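Local coordinates for pantothenate synthetase (Francisella tularensis subsp. tularensis, PDB 3N8H), which probably condenses pantoate with beta-alanine to form pantothenate, using ATP and passing through a pantoyl-adenylate intermediate, at residues S19-K22 against Q23-I26; M131-V134 against V135-L139. All coordinates share one frame; numbering follows the deposited sequence.

Interaction 1 (S19-K22 against Q23-I26); sequences SLIK and QQKI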
loop_
_atom_site.group_PDB
_atom_site.type_symbol
_atom_site.label_atom_id
_atom_site.label_comp_id
_atom_site.label_asym_id
_atom_site.label_seq_id
_atom_site.Cartn_x
_atom_site.Cartn_y
_atom_site.Cartn_z
ATOM N N SER A 19 20.957 13.738 3.751
ATOM C CA SER A 19 22.350 14.177 3.809
ATOM C C SER A 19 23.334 13.108 3.338
ATOM O O SER A 19 24.521 13.381 3.182
ATOM C CB SER A 19 22.709 14.612 5.229
ATOM O OG SER A 19 21.728 14.179 6.154
ATOM N N LEU A 20 22.849 11.889 3.117
ATOM C CA LEU A 20 23.730 10.807 2.687
ATOM C C LEU A 20 24.006 10.882 1.184
ATOM O O LEU A 20 23.103 11.155 0.396
ATOM C CB LEU A 20 23.125 9.445 3.049
ATOM C CG LEU A 20 22.729 9.251 4.516
ATOM C CD1 LEU A 20 22.104 7.883 4.733
ATOM C CD2 LEU A 20 23.922 9.451 5.438
ATOM N N ILE A 21 25.253 10.643 0.784
ATOM C CA ILE A 21 25.561 10.562 -0.644
ATOM C C ILE A 21 25.236 9.160 -1.189
ATOM O O ILE A 21 25.235 8.175 -0.438
ATOM C CB ILE A 21 27.019 11.006 -0.970
ATOM C CG1 ILE A 21 27.268 11.017 -2.486
ATOM C CG2 ILE A 21 28.027 10.121 -0.262
ATOM C CD1 ILE A 21 26.300 11.890 -3.289
ATOM N N LYS A 22 24.939 9.087 -2.486
ATOM C CA LYS A 22 24.494 7.850 -3.136
ATOM C C LYS A 22 25.538 6.735 -3.057
ATOM O O LYS A 22 25.205 5.547 -3.155
ATOM C CB LYS A 22 24.154 8.136 -4.600
ATOM C CG LYS A 22 25.331 8.723 -5.387
ATOM C CD LYS A 22 24.880 9.549 -6.591
ATOM C CE LYS A 22 24.427 10.954 -6.192
ATOM N NZ LYS A 22 24.016 11.771 -7.376
ATOM N N GLN A 23 26.798 7.129 -2.885
ATOM C CA GLN A 23 27.915 6.194 -2.785
ATOM C C GLN A 23 27.759 5.259 -1.592
ATOM O O GLN A 23 28.311 4.162 -1.570
ATOM C CB GLN A 23 29.226 6.971 -2.644
ATOM C CG GLN A 23 29.343 8.158 -3.589
ATOM C CD GLN A 23 29.132 7.761 -5.034
ATOM O OE1 GLN A 23 29.214 6.580 -5.383
ATOM N NE2 GLN A 23 28.857 8.743 -5.885
ATOM N N GLN A 24 27.002 5.710 -0.599
ATOM C CA GLN A 24 26.891 5.001 0.669
ATOM C C GLN A 24 25.774 3.965 0.631
ATOM O O GLN A 24 24.613 4.305 0.452
ATOM C CB GLN A 24 26.682 5.997 1.817
ATOM C CG GLN A 24 27.889 6.903 2.048
ATOM C CD GLN A 24 27.694 7.863 3.202
ATOM O OE1 GLN A 24 28.536 7.954 4.097
ATOM N NE2 GLN A 24 26.577 8.583 3.193
ATOM N N LYS A 25 26.151 2.698 0.769
ATOM C CA LYS A 25 25.186 1.616 0.879
ATOM C C LYS A 25 24.471 1.748 2.213
ATOM O O LYS A 25 25.116 1.849 3.261
ATOM C CB LYS A 25 25.882 0.261 0.810
ATOM C CG LYS A 25 26.614 -0.002 -0.490
ATOM C CD LYS A 25 26.213 -1.358 -1.072
ATOM C CE LYS A 25 24.702 -1.424 -1.320
ATOM N NZ LYS A 25 24.243 -2.704 -1.961
ATOM N N ILE A 26 23.142 1.750 2.171
ATOM C CA ILE A 26 22.335 1.860 3.381
ATOM C C ILE A 26 21.702 0.517 3.731
ATOM O O ILE A 26 20.994 -0.087 2.912
ATOM C CB ILE A 26 21.226 2.897 3.211
ATOM C CG1 ILE A 26 21.803 4.205 2.670
ATOM C CG2 ILE A 26 20.492 3.114 4.540
ATOM C CD1 ILE A 26 20.811 5.340 2.620
HETATM O O HOH W 1 22.980 6.225 -0.034
#
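Ile21 and Gln24 close a type I beta turn, the amide N of Gln24 donating to Ile21 O at 3.0 Å with a nearly straight N-H...O angle of 163°, although it comes from above the carbonyl plane. Lys22 and Gln23 form the corner, and both are polar residues that tolerate exposure. A water donates a second bond to Ile21 O at 3.0 Å and another to Gln24 O at 2.6 Å, so two donors grip the Ile21 carbonyl. The Gln24 side chain runs back from the turn alongside Ile21 toward Leu20. With CG anti to its own carbonyl carbon (chi1 -66°) and the chain extended beyond it, the side chain crosses those of Leu20 and Ile21 at about a right angle, and NE2 rests 3.6 Å from Leu20 CB. Its CG lies 4.0 Å from CG2 of Ile21, so that the aliphatic part of the glutamine covers the isoleucine branch. The turn belongs to the loop that carries the chain from helix 10-18 into strand 26-31 of the parallel sheet, an alpha-to-beta connection in the HUP-type nucleotide-binding fold. On the outer side, Ile21 and Gln23 point the same way, CG1 of the former 3.7 Å from CG of the latter, while the bend of Gln23 at chi2 brings its NE2 to 3.6 Å from Lys22 CG. Toward the protein interior, branched aliphatic groups take over: Leu20 CD1 meets Ile26 CD1 at 3.6 Å, and Leu20 also packs on Val52 and Ile26 on Ile54, both of strand 52-57.

Interaction 2 (M131-V134 against V135-L139); sequences MLTV and VLKLL
Met131, a selenomethionine, lies alongside Val135 one helical turn on, both side chains pointing the same way, with SE 3.8 Å from Val135 CG2. With CG anti to the backbone N (chi1 -177°), the bend at chi2 (-82°) turns SE along the helix to Val135. Val134 and Leu138 repeat the i to i+4 pairing more loosely, CG2 to CD1 at 4.2 Å, a loose apolar contact between two branched side chains. Thr133 and Lys137 make a third such pair: CG2 faces the lysine CE at 4.0 Å, and the aliphatic shaft of Lys137 passes over Thr133 O, CG coming within 3.4 Å. Beneath all three run regular alpha-helical bonds, such as Leu138 N to Val134 O at 2.9 Å. The polar ends are provided for: Thr133 OG1 bonds to Ser129 O and Ile109 N, while Lys137 NZ reaches Ile100 O, forms a salt bridge with Asp166 of the second subunit and makes a cation-pi contact with the ring of Phe167 of that subunit. Around helix 127-142, Met131 and Val135 pack on helix 154-166, Val134 lies beside Gln63, and Leu132 and Leu136 lie against strand 107-111.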
loop_
_atom_site.group_PDB
_atom_site.type_symbol
_atom_site.label_atom_id
_atom_site.label_comp_id
_atom_site.label_asym_id
_atom_site.label_seq_id
_atom_site.Cartn_x
_atom_site.Cartn_y
_atom_site.Cartn_z
HETATM N N MSE A 131 1.335 -5.326 9.696
HETATM C CA MSE A 131 2.770 -5.511 9.492
HETATM C C MSE A 131 3.193 -4.965 8.125
HETATM O O MSE A 131 4.143 -4.187 8.007
HETATM C CB MSE A 131 3.070 -7.018 9.556
HETATM C CG MSE A 131 4.499 -7.430 9.440
HETATM SE SE MSE A 131 5.101 -7.495 7.562
HETATM C CE MSE A 131 4.139 -9.183 7.093
ATOM N N LEU A 132 2.475 -5.379 7.098
ATOM C CA LEU A 132 2.734 -4.931 5.721
ATOM C C LEU A 132 2.563 -3.416 5.528
ATOM O O LEU A 132 3.321 -2.791 4.789
ATOM C CB LEU A 132 1.808 -5.675 4.759
ATOM C CG LEU A 132 2.210 -7.138 4.564
ATOM C CD1 LEU A 132 1.144 -7.896 3.756
ATOM C CD2 LEU A 132 3.600 -7.212 3.886
ATOM N N THR A 133 1.563 -2.831 6.183
ATOM C CA THR A 133 1.317 -1.395 6.082
ATOM C C THR A 133 2.472 -0.589 6.723
ATOM O O THR A 133 3.023 0.337 6.115
ATOM C CB THR A 133 -0.032 -1.009 6.748
ATOM O OG1 THR A 133 -1.105 -1.748 6.128
ATOM C CG2 THR A 133 -0.297 0.480 6.593
ATOM N N VAL A 134 2.851 -0.964 7.935
ATOM C CA VAL A 134 3.955 -0.284 8.613
ATOM C C VAL A 134 5.282 -0.561 7.900
ATOM O O VAL A 134 6.119 0.325 7.792
ATOM C CB VAL A 134 4.037 -0.622 10.132
ATOM C CG1 VAL A 134 4.679 -1.984 10.374
ATOM C CG2 VAL A 134 4.840 0.456 10.850
ATOM N N VAL A 135 5.472 -1.770 7.377
ATOM C CA VAL A 135 6.722 -2.059 6.668
ATOM C C VAL A 135 6.841 -1.203 5.387
ATOM O O VAL A 135 7.879 -0.570 5.117
ATOM C CB VAL A 135 6.874 -3.592 6.369
ATOM C CG1 VAL A 135 8.003 -3.855 5.373
ATOM C CG2 VAL A 135 7.140 -4.346 7.663
ATOM N N LEU A 136 5.749 -1.137 4.633
ATOM C CA LEU A 136 5.697 -0.252 3.467
ATOM C C LEU A 136 6.059 1.193 3.848
ATOM O O LEU A 136 6.846 1.837 3.166
ATOM C CB LEU A 136 4.312 -0.293 2.799
ATOM C CG LEU A 136 4.218 0.522 1.497
ATOM C CD1 LEU A 136 5.419 0.265 0.564
ATOM C CD2 LEU A 136 2.902 0.255 0.755
ATOM N N LYS A 137 5.469 1.701 4.923
ATOM C CA LYS A 137 5.775 3.063 5.384
ATOM C C LYS A 137 7.261 3.252 5.739
ATOM O O LYS A 137 7.905 4.227 5.334
ATOM C CB LYS A 137 4.892 3.395 6.596
ATOM C CG LYS A 137 3.432 3.703 6.233
ATOM C CD LYS A 137 2.552 3.688 7.509
ATOM C CE LYS A 137 1.123 4.188 7.198
ATOM N NZ LYS A 137 1.047 5.681 7.142
ATOM N N LEU A 138 7.800 2.293 6.492
ATOM C CA LEU A 138 9.182 2.332 6.960
ATOM C C LEU A 138 10.171 2.301 5.797
ATOM O O LEU A 138 11.249 2.914 5.831
ATOM C CB LEU A 138 9.441 1.147 7.889
ATOM C CG LEU A 138 8.790 1.320 9.275
ATOM C CD1 LEU A 138 8.925 0.062 10.109
ATOM C CD2 LEU A 138 9.419 2.529 10.030
ATOM N N LEU A 139 9.799 1.564 4.770
ATOM C CA LEU A 139 10.641 1.417 3.589
ATOM C C LEU A 139 10.612 2.700 2.766
ATOM O O LEU A 139 11.620 3.086 2.132
ATOM C CB LEU A 139 10.135 0.232 2.752
ATOM C CG LEU A 139 10.518 -1.161 3.271
ATOM C CD1 LEU A 139 9.940 -2.287 2.368
ATOM C CD2 LEU A 139 12.026 -1.277 3.361
#

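Overall arrangement
Interaction 1 is a surface turn and interaction 2 a buried stretch of helix; their centres are 22 Å apart, and their nearest atoms, about 9 Å apart, do not touch. The parallel sheet relates them indirectly: residues 23-26 lead into strand 26-31, whereas helix 127-142 precedes the adjoining strand 146-150. Only interaction 2 borders the substrate pocket. There the Met131 side chain is about 3 Å from that of Gln156 and about 5 Å from bound proline, while the side chain of Val134 is about 4 Å from that of Gln63; both glutamines are predicted substrate-binding residues. Interaction 1 lies away from these sites, its centre about 26 Å from the centre of the chain.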